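G protein coupled receptor (Arabidopsis thaliana, PDB 3T33) binds a zinc ion in a LanC-like fold and may play a role in abscisic acid signalling. Local coordinates at residues E66-S71 with L104-E109; E109-C114 with C134-V139; L166-L171 with I205-R210; I239-M244 with L298-Q303. All coordinates share one frame; numbering follows the deposited sequence.

Contact 1 of 4, residues E66-S71 with L104-E109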
loop_
_atom_site.group_PDB
_atom_site.type_symbol
_atom_site.label_atom_id
_atom_site.label_comp_id
_atom_site.label_asym_id
_atom_site.label_seq_id
_atom_site.Cartn_x
_atom_site.Cartn_y
_atom_site.Cartn_z
ATOM N N GLU A 66 -19.451 -10.506 5.298
ATOM C CA GLU A 66 -19.769 -9.452 6.241
ATOM C C GLU A 66 -20.076 -8.142 5.566
ATOM O O GLU A 66 -20.910 -7.413 6.032
ATOM C CB GLU A 66 -18.608 -9.227 7.218
ATOM C CG GLU A 66 -18.346 -10.361 8.181
ATOM C CD GLU A 66 -19.588 -10.693 9.045
ATOM O OE1 GLU A 66 -20.379 -9.756 9.344
ATOM O OE2 GLU A 66 -19.807 -11.895 9.394
ATOM N N THR A 67 -19.393 -7.820 4.472
ATOM C CA THR A 67 -19.485 -6.497 3.924
ATOM C C THR A 67 -20.522 -6.452 2.833
ATOM O O THR A 67 -20.949 -5.386 2.446
ATOM C CB THR A 67 -18.104 -5.987 3.367
ATOM O OG1 THR A 67 -17.643 -6.806 2.280
ATOM C CG2 THR A 67 -17.060 -5.918 4.465
ATOM N N TRP A 68 -20.918 -7.619 2.335
ATOM C CA TRP A 68 -21.852 -7.687 1.217
ATOM C C TRP A 68 -23.145 -8.421 1.558
ATOM O O TRP A 68 -24.234 -7.859 1.441
ATOM C CB TRP A 68 -21.185 -8.343 0.006
ATOM C CG TRP A 68 -21.967 -8.196 -1.263
ATOM C CD1 TRP A 68 -22.495 -9.199 -2.022
ATOM C CD2 TRP A 68 -22.310 -6.970 -1.924
ATOM N NE1 TRP A 68 -23.146 -8.675 -3.113
ATOM C CE2 TRP A 68 -23.047 -7.309 -3.076
ATOM C CE3 TRP A 68 -22.066 -5.621 -1.651
ATOM C CZ2 TRP A 68 -23.541 -6.348 -3.955
ATOM C CZ3 TRP A 68 -22.558 -4.668 -2.526
ATOM C CH2 TRP A 68 -23.287 -5.037 -3.664
ATOM N N GLU A 69 -23.026 -9.680 1.970
ATOM C CA GLU A 69 -24.225 -10.521 2.220
ATOM C C GLU A 69 -24.960 -10.184 3.510
ATOM O O GLU A 69 -26.145 -9.842 3.463
ATOM C CB GLU A 69 -23.938 -12.040 2.084
ATOM C CG GLU A 69 -23.560 -12.470 0.637
ATOM C CD GLU A 69 -24.774 -12.515 -0.298
ATOM O OE1 GLU A 69 -25.912 -12.514 0.226
ATOM O OE2 GLU A 69 -24.608 -12.550 -1.549
ATOM N N ARG A 70 -24.274 -10.241 4.647
ATOM C CA ARG A 70 -24.876 -9.845 5.912
ATOM C C ARG A 70 -25.626 -8.479 5.791
ATOM O O ARG A 70 -26.801 -8.341 6.184
ATOM C CB ARG A 70 -23.800 -9.726 6.989
ATOM C CG ARG A 70 -24.294 -9.086 8.298
ATOM C CD ARG A 70 -24.904 -10.154 9.214
ATOM N NE ARG A 70 -23.930 -11.215 9.468
ATOM C CZ ARG A 70 -23.067 -11.220 10.493
ATOM N NH1 ARG A 70 -23.073 -10.226 11.386
ATOM N NH2 ARG A 70 -22.200 -12.225 10.628
ATOM N N SER A 71 -24.925 -7.486 5.245
ATOM C CA SER A 71 -25.394 -6.120 5.192
ATOM C C SER A 71 -26.526 -5.981 4.154
ATOM O O SER A 71 -27.013 -4.878 3.920
ATOM C CB SER A 71 -24.201 -5.196 4.847
ATOM O OG SER A 71 -23.819 -5.329 3.469
ATOM N N LEU A 104 -14.329 -11.500 -10.436
ATOM C CA LEU A 104 -14.419 -10.286 -11.238
ATOM C C LEU A 104 -15.852 -9.760 -11.328
ATOM O O LEU A 104 -16.085 -8.571 -11.186
ATOM C CB LEU A 104 -13.871 -10.558 -12.616
ATOM C CG LEU A 104 -13.875 -9.446 -13.674
ATOM C CD1 LEU A 104 -12.980 -8.274 -13.215
ATOM C CD2 LEU A 104 -13.368 -10.025 -14.949
ATOM N N LYS A 105 -16.817 -10.658 -11.519
ATOM C CA LYS A 105 -18.226 -10.269 -11.582
ATOM C C LYS A 105 -18.651 -9.686 -10.272
ATOM O O LYS A 105 -19.345 -8.693 -10.231
ATOM C CB LYS A 105 -19.138 -11.459 -11.975
ATOM C CG LYS A 105 -19.404 -11.491 -13.477
ATOM C CD LYS A 105 -19.623 -12.895 -14.017
ATOM C CE LYS A 105 -19.083 -13.009 -15.446
ATOM N NZ LYS A 105 -18.274 -14.301 -15.664
ATOM N N LEU A 106 -18.264 -10.319 -9.187
ATOM C CA LEU A 106 -18.767 -9.866 -7.925
ATOM C C LEU A 106 -18.171 -8.466 -7.694
ATOM O O LEU A 106 -18.878 -7.545 -7.231
ATOM C CB LEU A 106 -18.372 -10.823 -6.805
ATOM C CG LEU A 106 -19.056 -10.433 -5.492
ATOM C CD1 LEU A 106 -20.591 -10.379 -5.745
ATOM C CD2 LEU A 106 -18.707 -11.400 -4.353
ATOM N N CYS A 107 -16.864 -8.355 -8.002
ATOM C CA CYS A 107 -16.129 -7.099 -8.048
ATOM C C CYS A 107 -16.993 -5.998 -8.639
ATOM O O CYS A 107 -17.310 -5.025 -7.965
ATOM C CB CYS A 107 -14.841 -7.237 -8.895
ATOM S SG CYS A 107 -13.943 -5.612 -9.035
ATOM N N LEU A 108 -17.397 -6.202 -9.888
ATOM C CA LEU A 108 -18.194 -5.218 -10.613
ATOM C C LEU A 108 -19.539 -4.920 -10.000
ATOM O O LEU A 108 -20.015 -3.788 -10.096
ATOM C CB LEU A 108 -18.377 -5.623 -12.069
ATOM C CG LEU A 108 -17.100 -5.319 -12.838
ATOM C CD1 LEU A 108 -17.163 -6.011 -14.165
ATOM C CD2 LEU A 108 -16.892 -3.840 -13.007
ATOM N N GLU A 109 -20.143 -5.920 -9.377
ATOM C CA GLU A 109 -21.367 -5.662 -8.656
ATOM C C GLU A 109 -21.097 -4.762 -7.459
ATOM O O GLU A 109 -21.898 -3.866 -7.184
ATOM C CB GLU A 109 -22.044 -6.943 -8.171
ATOM C CG GLU A 109 -22.250 -7.945 -9.216
ATOM C CD GLU A 109 -23.234 -9.018 -8.791
ATOM O OE1 GLU A 109 -23.674 -9.051 -7.598
ATOM O OE2 GLU A 109 -23.587 -9.812 -9.702
#
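Trp68 meets Leu106 across this contact, and at the same end of helix 45-69, well away from the ring, Glu66 OE2 is gripped by two cations. Arg70 NH2 lies 2.7 Å from Glu66 OE2 in a salt bridge, and Lys62 makes a second one. The Arg70 guanidinium also lies with one face over Glu66 OE1. The contact itself joins the C-terminal part of helix 45-69 to helix 101-118 and is carried by Trp68. The indole CG is anti to the backbone N (chi1 -168°), and the ring reaches toward the neighbouring helix. Leu106 meets its pyrrole side: Trp68 NE1 is 4.0 Å from Leu106 CD1. The two side chains run alongside in opposite senses. At the benzo end, Trp68 CH2 lies 4.0 Å from Glu109 O. That carbonyl accepts a helical hydrogen bond from Ala113 N. The indole continues along helix 101-118 onto Asn110 and Ala113, while Val75 and Lys73 touch it from a loop. No hydrogen bond or salt bridge crosses between the two segments. The junction therefore rests on the shape of one large ring and on dispersion, while the Glu66 charge is met locally and takes no part in the contact.

Contact 2 of 4, residues E109-C114 with C134-V139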
loop_
_atom_site.group_PDB
_atom_site.type_symbol
_atom_site.label_atom_id
_atom_site.label_comp_id
_atom_site.label_asym_id
_atom_site.label_seq_id
_atom_site.Cartn_x
_atom_site.Cartn_y
_atom_site.Cartn_z
ATOM N N GLU A 109 -20.143 -5.920 -9.377
ATOM C CA GLU A 109 -21.367 -5.662 -8.656
ATOM C C GLU A 109 -21.097 -4.762 -7.459
ATOM O O GLU A 109 -21.898 -3.866 -7.184
ATOM C CB GLU A 109 -22.044 -6.943 -8.171
ATOM C CG GLU A 109 -22.250 -7.945 -9.216
ATOM C CD GLU A 109 -23.234 -9.018 -8.791
ATOM O OE1 GLU A 109 -23.674 -9.051 -7.598
ATOM O OE2 GLU A 109 -23.587 -9.812 -9.702
ATOM N N ASN A 110 -19.994 -5.017 -6.736
ATOM C CA ASN A 110 -19.642 -4.141 -5.611
ATOM C C ASN A 110 -19.362 -2.704 -6.065
ATOM O O ASN A 110 -19.716 -1.765 -5.350
ATOM C CB ASN A 110 -18.406 -4.642 -4.898
ATOM C CG ASN A 110 -18.640 -5.945 -4.126
ATOM O OD1 ASN A 110 -17.811 -6.311 -3.310
ATOM N ND2 ASN A 110 -19.752 -6.623 -4.365
ATOM N N VAL A 111 -18.704 -2.556 -7.233
ATOM C CA VAL A 111 -18.274 -1.245 -7.767
ATOM C C VAL A 111 -19.526 -0.408 -8.079
ATOM O O VAL A 111 -19.685 0.733 -7.584
ATOM C CB VAL A 111 -17.381 -1.378 -9.026
ATOM C CG1 VAL A 111 -16.981 -0.034 -9.563
ATOM C CG2 VAL A 111 -16.072 -2.130 -8.690
ATOM N N GLU A 112 -20.413 -1.010 -8.877
ATOM C CA GLU A 112 -21.700 -0.429 -9.216
ATOM C C GLU A 112 -22.462 0.070 -7.990
ATOM O O GLU A 112 -22.914 1.220 -7.991
ATOM C CB GLU A 112 -22.513 -1.435 -10.005
ATOM C CG GLU A 112 -23.981 -1.094 -10.182
ATOM C CD GLU A 112 -24.555 -1.949 -11.305
ATOM O OE1 GLU A 112 -25.102 -3.065 -11.007
ATOM O OE2 GLU A 112 -24.382 -1.539 -12.494
ATOM N N ALA A 113 -22.603 -0.755 -6.951
ATOM C CA ALA A 113 -23.173 -0.256 -5.683
ATOM C C ALA A 113 -22.389 0.914 -5.069
ATOM O O ALA A 113 -22.960 1.784 -4.432
ATOM C CB ALA A 113 -23.347 -1.351 -4.665
ATOM N N CYS A 114 -21.079 0.947 -5.259
ATOM C CA CYS A 114 -20.287 1.980 -4.644
ATOM C C CYS A 114 -20.521 3.267 -5.418
ATOM O O CYS A 114 -20.500 4.351 -4.843
ATOM C CB CYS A 114 -18.807 1.571 -4.676
ATOM S SG CYS A 114 -18.349 0.356 -3.354
ATOM N N CYS A 134 -14.325 4.806 -9.840
ATOM C CA CYS A 134 -14.309 4.831 -11.274
ATOM C C CYS A 134 -13.145 4.103 -11.873
ATOM O O CYS A 134 -13.265 3.547 -12.961
ATOM C CB CYS A 134 -14.289 6.289 -11.743
ATOM S SG CYS A 134 -15.875 7.201 -11.340
ATOM N N ALA A 135 -11.972 4.164 -11.257
ATOM C CA ALA A 135 -10.815 3.582 -11.931
ATOM C C ALA A 135 -10.895 2.068 -11.822
ATOM O O ALA A 135 -10.618 1.384 -12.790
ATOM C CB ALA A 135 -9.501 4.111 -11.348
ATOM N N LEU A 136 -11.348 1.536 -10.685
ATOM C CA LEU A 136 -11.512 0.092 -10.569
ATOM C C LEU A 136 -12.628 -0.356 -11.488
ATOM O O LEU A 136 -12.546 -1.343 -12.181
ATOM C CB LEU A 136 -11.876 -0.304 -9.145
ATOM C CG LEU A 136 -11.430 -1.640 -8.547
ATOM C CD1 LEU A 136 -12.262 -2.167 -7.358
ATOM C CD2 LEU A 136 -11.017 -2.739 -9.521
ATOM N N GLY A 137 -13.705 0.386 -11.508
ATOM C CA GLY A 137 -14.826 0.032 -12.384
ATOM C C GLY A 137 -14.322 -0.160 -13.783
ATOM O O GLY A 137 -14.623 -1.182 -14.403
ATOM N N ALA A 138 -13.572 0.835 -14.289
ATOM C CA ALA A 138 -13.127 0.837 -15.672
ATOM C C ALA A 138 -12.123 -0.300 -15.959
ATOM O O ALA A 138 -12.120 -0.870 -17.014
ATOM C CB ALA A 138 -12.476 2.220 -16.036
ATOM N N VAL A 139 -11.294 -0.627 -14.977
ATOM C CA VAL A 139 -10.280 -1.670 -15.163
ATOM C C VAL A 139 -10.968 -3.036 -15.125
ATOM O O VAL A 139 -10.767 -3.868 -15.996
ATOM C CB VAL A 139 -9.107 -1.501 -14.138
ATOM C CG1 VAL A 139 -8.195 -2.715 -14.188
ATOM C CG2 VAL A 139 -8.290 -0.208 -14.459
#
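Val111 packs on Gly137 and Leu136, joining two consecutive helices, 101-118 and 130-144, of the all-helical barrel fold of LanC-like proteins. The valine points its side chain at the second helix and divides its two methyls between two neighbours there. CG1 is anti to the backbone N (chi1 179°) and goes to the glycine. CG2 is anti to the carbonyl carbon and goes to the leucine. Because Gly137 has no side chain, the first methyl rests directly on main chain, with Val111 CG1 3.6 Å from Gly137 CA. The backbones are accordingly close, and Val111 CA lies 5.9 Å from Gly137 CA. The leucine also reaches toward helix 101-118. Its side chain and that of Val111 cross obliquely and meet through one branch each, Val111 CG2 and Leu136 CD1 at 4.0 Å. All three residues are buried, and their meeting is purely apolar. Other helices close round the site. Tyr153 of helix 147-158 touches Val111, and Ala88 of helix 84-98 touches Leu136. A salt bridge from Glu112 to Arg152 also ties helix 101-118 to helix 147-158. The glycine is met on more than its alpha carbon: Val111 CG1 is also 3.8 Å from Gly137 N.

Contact 3 of 4, residues L166-L171 with I205-R210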
loop_
_atom_site.group_PDB
_atom_site.type_symbol
_atom_site.label_atom_id
_atom_site.label_comp_id
_atom_site.label_asym_id
_atom_site.label_seq_id
_atom_site.Cartn_x
_atom_site.Cartn_y
_atom_site.Cartn_z
ATOM N N LEU A 166 -8.455 21.941 -2.701
ATOM C CA LEU A 166 -7.991 20.580 -2.289
ATOM C C LEU A 166 -6.618 20.561 -1.661
ATOM O O LEU A 166 -5.800 21.380 -1.986
ATOM C CB LEU A 166 -7.990 19.649 -3.494
ATOM C CG LEU A 166 -9.227 18.764 -3.698
ATOM C CD1 LEU A 166 -8.823 17.725 -4.711
ATOM C CD2 LEU A 166 -9.730 18.092 -2.421
ATOM N N PRO A 167 -6.351 19.626 -0.744
ATOM C CA PRO A 167 -4.928 19.493 -0.328
ATOM C C PRO A 167 -4.030 18.783 -1.357
ATOM O O PRO A 167 -4.465 18.542 -2.477
ATOM C CB PRO A 167 -4.998 18.715 0.975
ATOM C CG PRO A 167 -6.360 18.093 1.019
ATOM C CD PRO A 167 -7.276 18.836 0.094
ATOM N N TYR A 168 -2.793 18.454 -0.983
ATOM C CA TYR A 168 -1.844 17.847 -1.946
ATOM C C TYR A 168 -1.521 16.364 -1.715
ATOM O O TYR A 168 -0.902 15.732 -2.564
ATOM C CB TYR A 168 -0.532 18.672 -2.032
ATOM C CG TYR A 168 -0.871 20.056 -2.506
ATOM C CD1 TYR A 168 -0.875 20.344 -3.859
ATOM C CD2 TYR A 168 -1.310 21.037 -1.612
ATOM C CE1 TYR A 168 -1.238 21.561 -4.324
ATOM C CE2 TYR A 168 -1.735 22.290 -2.097
ATOM C CZ TYR A 168 -1.685 22.532 -3.456
ATOM O OH TYR A 168 -2.050 23.745 -4.002
ATOM N N GLU A 169 -1.929 15.846 -0.575
ATOM C CA GLU A 169 -1.475 14.594 -0.129
ATOM C C GLU A 169 -2.283 13.411 -0.755
ATOM O O GLU A 169 -3.070 13.604 -1.703
ATOM C CB GLU A 169 -1.405 14.576 1.415
ATOM C CG GLU A 169 -2.616 15.079 2.132
ATOM C CD GLU A 169 -3.865 14.230 1.844
ATOM O OE1 GLU A 169 -4.460 14.431 0.775
ATOM O OE2 GLU A 169 -4.241 13.383 2.679
ATOM N N LEU A 170 -2.075 12.198 -0.249
ATOM C CA LEU A 170 -2.516 10.997 -1.010
ATOM C C LEU A 170 -3.905 10.647 -0.657
ATOM O O LEU A 170 -4.623 10.204 -1.496
ATOM C CB LEU A 170 -1.641 9.749 -0.731
ATOM C CG LEU A 170 -1.135 8.748 -1.795
ATOM C CD1 LEU A 170 -1.145 7.301 -1.226
ATOM C CD2 LEU A 170 -1.777 8.811 -3.096
ATOM N N LEU A 171 -4.277 10.756 0.599
ATOM C CA LEU A 171 -5.618 10.324 0.984
ATOM C C LEU A 171 -6.752 11.251 0.520
ATOM O O LEU A 171 -7.825 10.764 0.106
ATOM C CB LEU A 171 -5.670 10.012 2.469
ATOM C CG LEU A 171 -5.488 8.528 2.805
ATOM C CD1 LEU A 171 -4.299 7.924 2.169
ATOM C CD2 LEU A 171 -5.492 8.223 4.271
ATOM N N ILE A 205 1.216 20.733 -8.282
ATOM C CA ILE A 205 1.918 20.152 -7.153
ATOM C C ILE A 205 3.304 20.814 -6.977
ATOM O O ILE A 205 3.692 21.098 -5.856
ATOM C CB ILE A 205 1.918 18.551 -7.169
ATOM C CG1 ILE A 205 0.501 17.995 -6.830
ATOM C CG2 ILE A 205 2.897 18.003 -6.130
ATOM C CD1 ILE A 205 0.210 16.564 -7.227
ATOM N N PHE A 206 4.071 20.999 -8.057
ATOM C CA PHE A 206 5.421 21.608 -7.907
ATOM C C PHE A 206 5.302 23.086 -7.521
ATOM O O PHE A 206 5.966 23.541 -6.592
ATOM C CB PHE A 206 6.266 21.450 -9.154
ATOM C CG PHE A 206 6.914 20.118 -9.245
ATOM C CD1 PHE A 206 8.007 19.815 -8.445
ATOM C CD2 PHE A 206 6.413 19.146 -10.099
ATOM C CE1 PHE A 206 8.599 18.569 -8.496
ATOM C CE2 PHE A 206 7.001 17.897 -10.161
ATOM C CZ PHE A 206 8.111 17.609 -9.344
ATOM N N ARG A 207 4.398 23.803 -8.195
ATOM C CA ARG A 207 4.090 25.200 -7.821
ATOM C C ARG A 207 3.847 25.393 -6.312
ATOM O O ARG A 207 4.568 26.160 -5.674
ATOM C CB ARG A 207 2.949 25.758 -8.673
ATOM C CG ARG A 207 2.804 27.273 -8.509
ATOM C CD ARG A 207 1.373 27.817 -8.801
ATOM N NE ARG A 207 0.396 27.429 -7.779
ATOM C CZ ARG A 207 0.447 27.750 -6.483
ATOM N NH1 ARG A 207 1.457 28.474 -5.997
ATOM N NH2 ARG A 207 -0.537 27.329 -5.650
ATOM N N ALA A 208 2.875 24.693 -5.720
ATOM C CA ALA A 208 2.642 24.851 -4.277
ATOM C C ALA A 208 3.797 24.364 -3.386
ATOM O O ALA A 208 4.083 24.939 -2.303
ATOM C CB ALA A 208 1.385 24.131 -3.878
ATOM N N GLY A 209 4.420 23.250 -3.791
ATOM C CA GLY A 209 5.506 22.715 -3.019
ATOM C C GLY A 209 6.659 23.702 -2.990
ATOM O O GLY A 209 7.219 23.937 -1.932
ATOM N N ARG A 210 7.015 24.238 -4.159
ATOM C CA ARG A 210 8.091 25.205 -4.321
ATOM C C ARG A 210 7.802 26.514 -3.580
ATOM O O ARG A 210 8.689 27.041 -2.942
ATOM C CB ARG A 210 8.353 25.486 -5.799
ATOM C CG ARG A 210 9.226 24.473 -6.467
ATOM C CD ARG A 210 8.954 24.382 -7.936
ATOM N NE ARG A 210 9.914 23.487 -8.588
ATOM C CZ ARG A 210 9.900 23.174 -9.886
ATOM N NH1 ARG A 210 8.963 23.668 -10.694
ATOM N NH2 ARG A 210 10.833 22.355 -10.391
#
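Tyr168 packs against Ile205 and Ala208 in a partly buried loop-to-helix contact within the all-helical barrel of the LanC-like fold. The loop links helix 147-158 to helix 174-188, and its partner is helix 195-212. The tyrosine is the one residue of 166-171 that touches the helix. CG stands anti to the carbonyl carbon (chi1 -61°), and from there the long axis of the ring points across helix 195-212, at roughly a right angle to it. Ile205 comes to the edge of the ring, near its plane, with Ile205 CG1 4.0 Å from Tyr168 CD1. Tyr222 adds a ring contact with Tyr168, the planes about 40° apart, and Ile239 of helix 236-244 touches both Tyr168 and Ile205. The polar end has its partner one residue before the helix segment. Tyr168 OH is hydrogen-bonded to Glu204 OE2, while Glu204 OE1 forms a salt bridge with Arg207 NE. One carboxylate thus ties the phenol to the arginine indirectly. Tyr168 OH and Arg207 NH2 themselves are 4.2 Å apart. Backbone hydrogen bonds of Pro167 with Arg174 and of Tyr168 with Ala175 hold the loop to the start of helix 174-188. The methyl of Ala208 approaches the phenol end obliquely: Ala208 CB is 3.5 Å from both Tyr168 CZ and Tyr168 OH.

Contact 4 of 4, residues I239-M244 with L298-Q303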
loop_
_atom_site.group_PDB
_atom_site.type_symbol
_atom_site.label_atom_id
_atom_site.label_comp_id
_atom_site.label_asym_id
_atom_site.label_seq_id
_atom_site.Cartn_x
_atom_site.Cartn_y
_atom_site.Cartn_z
ATOM N N ILE A 239 3.454 12.052 -1.749
ATOM C CA ILE A 239 3.529 12.996 -2.876
ATOM C C ILE A 239 4.713 12.738 -3.788
ATOM O O ILE A 239 4.546 12.712 -4.999
ATOM C CB ILE A 239 3.577 14.478 -2.364
ATOM C CG1 ILE A 239 2.335 14.739 -1.455
ATOM C CG2 ILE A 239 3.601 15.426 -3.559
ATOM C CD1 ILE A 239 2.329 16.091 -0.699
ATOM N N MET A 240 5.914 12.605 -3.232
ATOM C CA MET A 240 7.101 12.304 -4.058
ATOM C C MET A 240 6.899 10.999 -4.831
ATOM O O MET A 240 7.166 10.921 -6.047
ATOM C CB MET A 240 8.330 12.178 -3.153
ATOM C CG MET A 240 8.603 13.472 -2.361
ATOM S SD MET A 240 8.679 14.962 -3.387
ATOM C CE MET A 240 7.304 15.899 -2.577
ATOM N N ASN A 241 6.361 10.009 -4.114
ATOM C CA ASN A 241 6.075 8.690 -4.670
ATOM C C ASN A 241 5.266 8.856 -5.931
ATOM O O ASN A 241 5.721 8.462 -7.016
ATOM C CB ASN A 241 5.371 7.762 -3.664
ATOM C CG ASN A 241 5.143 6.354 -4.220
ATOM O OD1 ASN A 241 4.018 5.922 -4.463
ATOM N ND2 ASN A 241 6.202 5.641 -4.389
ATOM N N VAL A 242 4.125 9.531 -5.827
ATOM C CA VAL A 242 3.295 9.745 -7.028
ATOM C C VAL A 242 4.072 10.477 -8.124
ATOM O O VAL A 242 3.929 10.172 -9.316
ATOM C CB VAL A 242 1.960 10.530 -6.729
ATOM C CG1 VAL A 242 1.007 10.362 -7.887
ATOM C CG2 VAL A 242 1.262 9.956 -5.492
ATOM N N LEU A 243 4.869 11.476 -7.730
ATOM C CA LEU A 243 5.552 12.259 -8.723
ATOM C C LEU A 243 6.537 11.397 -9.465
ATOM O O LEU A 243 6.669 11.533 -10.669
ATOM C CB LEU A 243 6.221 13.484 -8.091
ATOM C CG LEU A 243 5.241 14.568 -7.592
ATOM C CD1 LEU A 243 6.076 15.604 -6.903
ATOM C CD2 LEU A 243 4.367 15.203 -8.748
ATOM N N MET A 244 7.180 10.444 -8.782
ATOM C CA MET A 244 8.166 9.601 -9.488
ATOM C C MET A 244 7.549 8.729 -10.528
ATOM O O MET A 244 8.252 8.174 -11.361
ATOM C CB MET A 244 9.018 8.778 -8.533
ATOM C CG MET A 244 9.828 9.713 -7.630
ATOM S SD MET A 244 10.925 8.823 -6.535
ATOM C CE MET A 244 9.861 8.591 -5.094
ATOM N N LEU A 298 11.419 5.302 -0.922
ATOM C CA LEU A 298 12.868 5.225 -1.266
ATOM C C LEU A 298 13.114 4.043 -2.225
ATOM O O LEU A 298 13.891 4.137 -3.164
ATOM C CB LEU A 298 13.717 5.118 -0.011
ATOM C CG LEU A 298 13.635 6.431 0.782
ATOM C CD1 LEU A 298 14.335 6.262 2.077
ATOM C CD2 LEU A 298 14.293 7.552 -0.063
ATOM N N VAL A 299 12.390 2.950 -2.050
ATOM C CA VAL A 299 12.578 1.837 -2.999
ATOM C C VAL A 299 12.321 2.330 -4.374
ATOM O O VAL A 299 13.123 2.038 -5.289
ATOM C CB VAL A 299 11.706 0.573 -2.693
ATOM C CG1 VAL A 299 11.554 -0.330 -3.952
ATOM C CG2 VAL A 299 12.304 -0.198 -1.555
ATOM N N LYS A 300 11.226 3.089 -4.537
ATOM C CA LYS A 300 10.882 3.674 -5.854
ATOM C C LYS A 300 11.954 4.693 -6.292
ATOM O O LYS A 300 12.424 4.688 -7.422
ATOM C CB LYS A 300 9.477 4.315 -5.825
ATOM C CG LYS A 300 9.124 5.082 -7.051
ATOM C CD LYS A 300 8.913 4.182 -8.229
ATOM C CE LYS A 300 8.574 4.983 -9.405
ATOM N NZ LYS A 300 8.654 4.181 -10.683
ATOM N N ALA A 301 12.364 5.564 -5.400
ATOM C CA ALA A 301 13.489 6.468 -5.768
ATOM C C ALA A 301 14.657 5.609 -6.262
ATOM O O ALA A 301 15.209 5.843 -7.348
ATOM C CB ALA A 301 13.897 7.302 -4.595
ATOM N N ALA A 302 14.986 4.568 -5.506
ATOM C CA ALA A 302 16.106 3.727 -5.872
ATOM C C ALA A 302 15.984 3.160 -7.255
ATOM O O ALA A 302 16.971 3.135 -7.970
ATOM C CB ALA A 302 16.290 2.605 -4.870
ATOM N N GLN A 303 14.791 2.676 -7.636
ATOM C CA GLN A 303 14.571 2.075 -8.984
ATOM C C GLN A 303 14.685 3.095 -10.115
ATOM O O GLN A 303 15.112 2.768 -11.215
ATOM C CB GLN A 303 13.196 1.382 -9.101
ATOM C CG GLN A 303 13.137 -0.114 -8.740
ATOM C CD GLN A 303 11.689 -0.627 -8.430
ATOM O OE1 GLN A 303 10.704 0.144 -8.504
ATOM N NE2 GLN A 303 11.568 -1.925 -8.056
#
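Lys300 and Ala301 of helix 291-305 pack on Asn241 and Met244 of helix 236-244. The short helical segments run the same general way, at 30° to each other, with their axes 9.7 Å apart at closest. Leu298, at the start of 298-303, turns from this partner and packs on Phe310 and its neighbours in helix 308-324. Val299 faces helix 336-350 instead. Lys300 is the first to engage. Its chain bends at chi2 (70°) and then runs extended, which lays the methylenes along Met244. Lysine and methionine point opposite ways as they pass. Lys300 CE is 3.9 Å from Met244 CB and 3.8 Å from Met244 O. Near its base, the lysine also meets the side chain of Asn241, which crosses it at about a right angle. His245, just beyond the first segment, adds a further touch on the lysine. Ala301 comes next and receives the sulfur. Met244 SD lies 3.6 Å from Ala301 CA and 3.9 Å from Ala301 CB. The methionine bends at chi3 (-90°), and its terminal methyl stays near the same backbone, Met244 CE lying 3.9 Å from Ala301 N. Phe310 covers Ala301 from helix 308-324. Gln303 packs on Arg348 and Leu349 of helix 336-350. Neither a hydrogen bond nor an ion pair links 239-244 to 298-303. The lysine therefore serves here through its hydrocarbon chain rather than its charge, and the flexible thioether fits itself to a helix surface made small by alanine.

Overall arrangement
Contacts 1 and 2 share helix 101-118 and touch each other: Leu108 packs on Gly137, and Cys107 on Leu136. Contacts 3 and 4 are also neighbours, joined where Ile205 and Phe206 meet Ile239 and Leu243. The first pair is separate from the second; contacts 1 and 4 lie on opposite sides of the chain's centre, their own centres about 34 Å apart. Contacts 2 and 4 are buried helix pairs, one using a valine on glycine, the other methionine and lysine methylenes. Contacts 1 and 3 are only partly buried, and each rests on a single aromatic residue. In contact 3 a carboxylate holds its hydroxyl; in contact 1 the indole makes only van der Waals contacts across the segments. All four lie away from the zinc site.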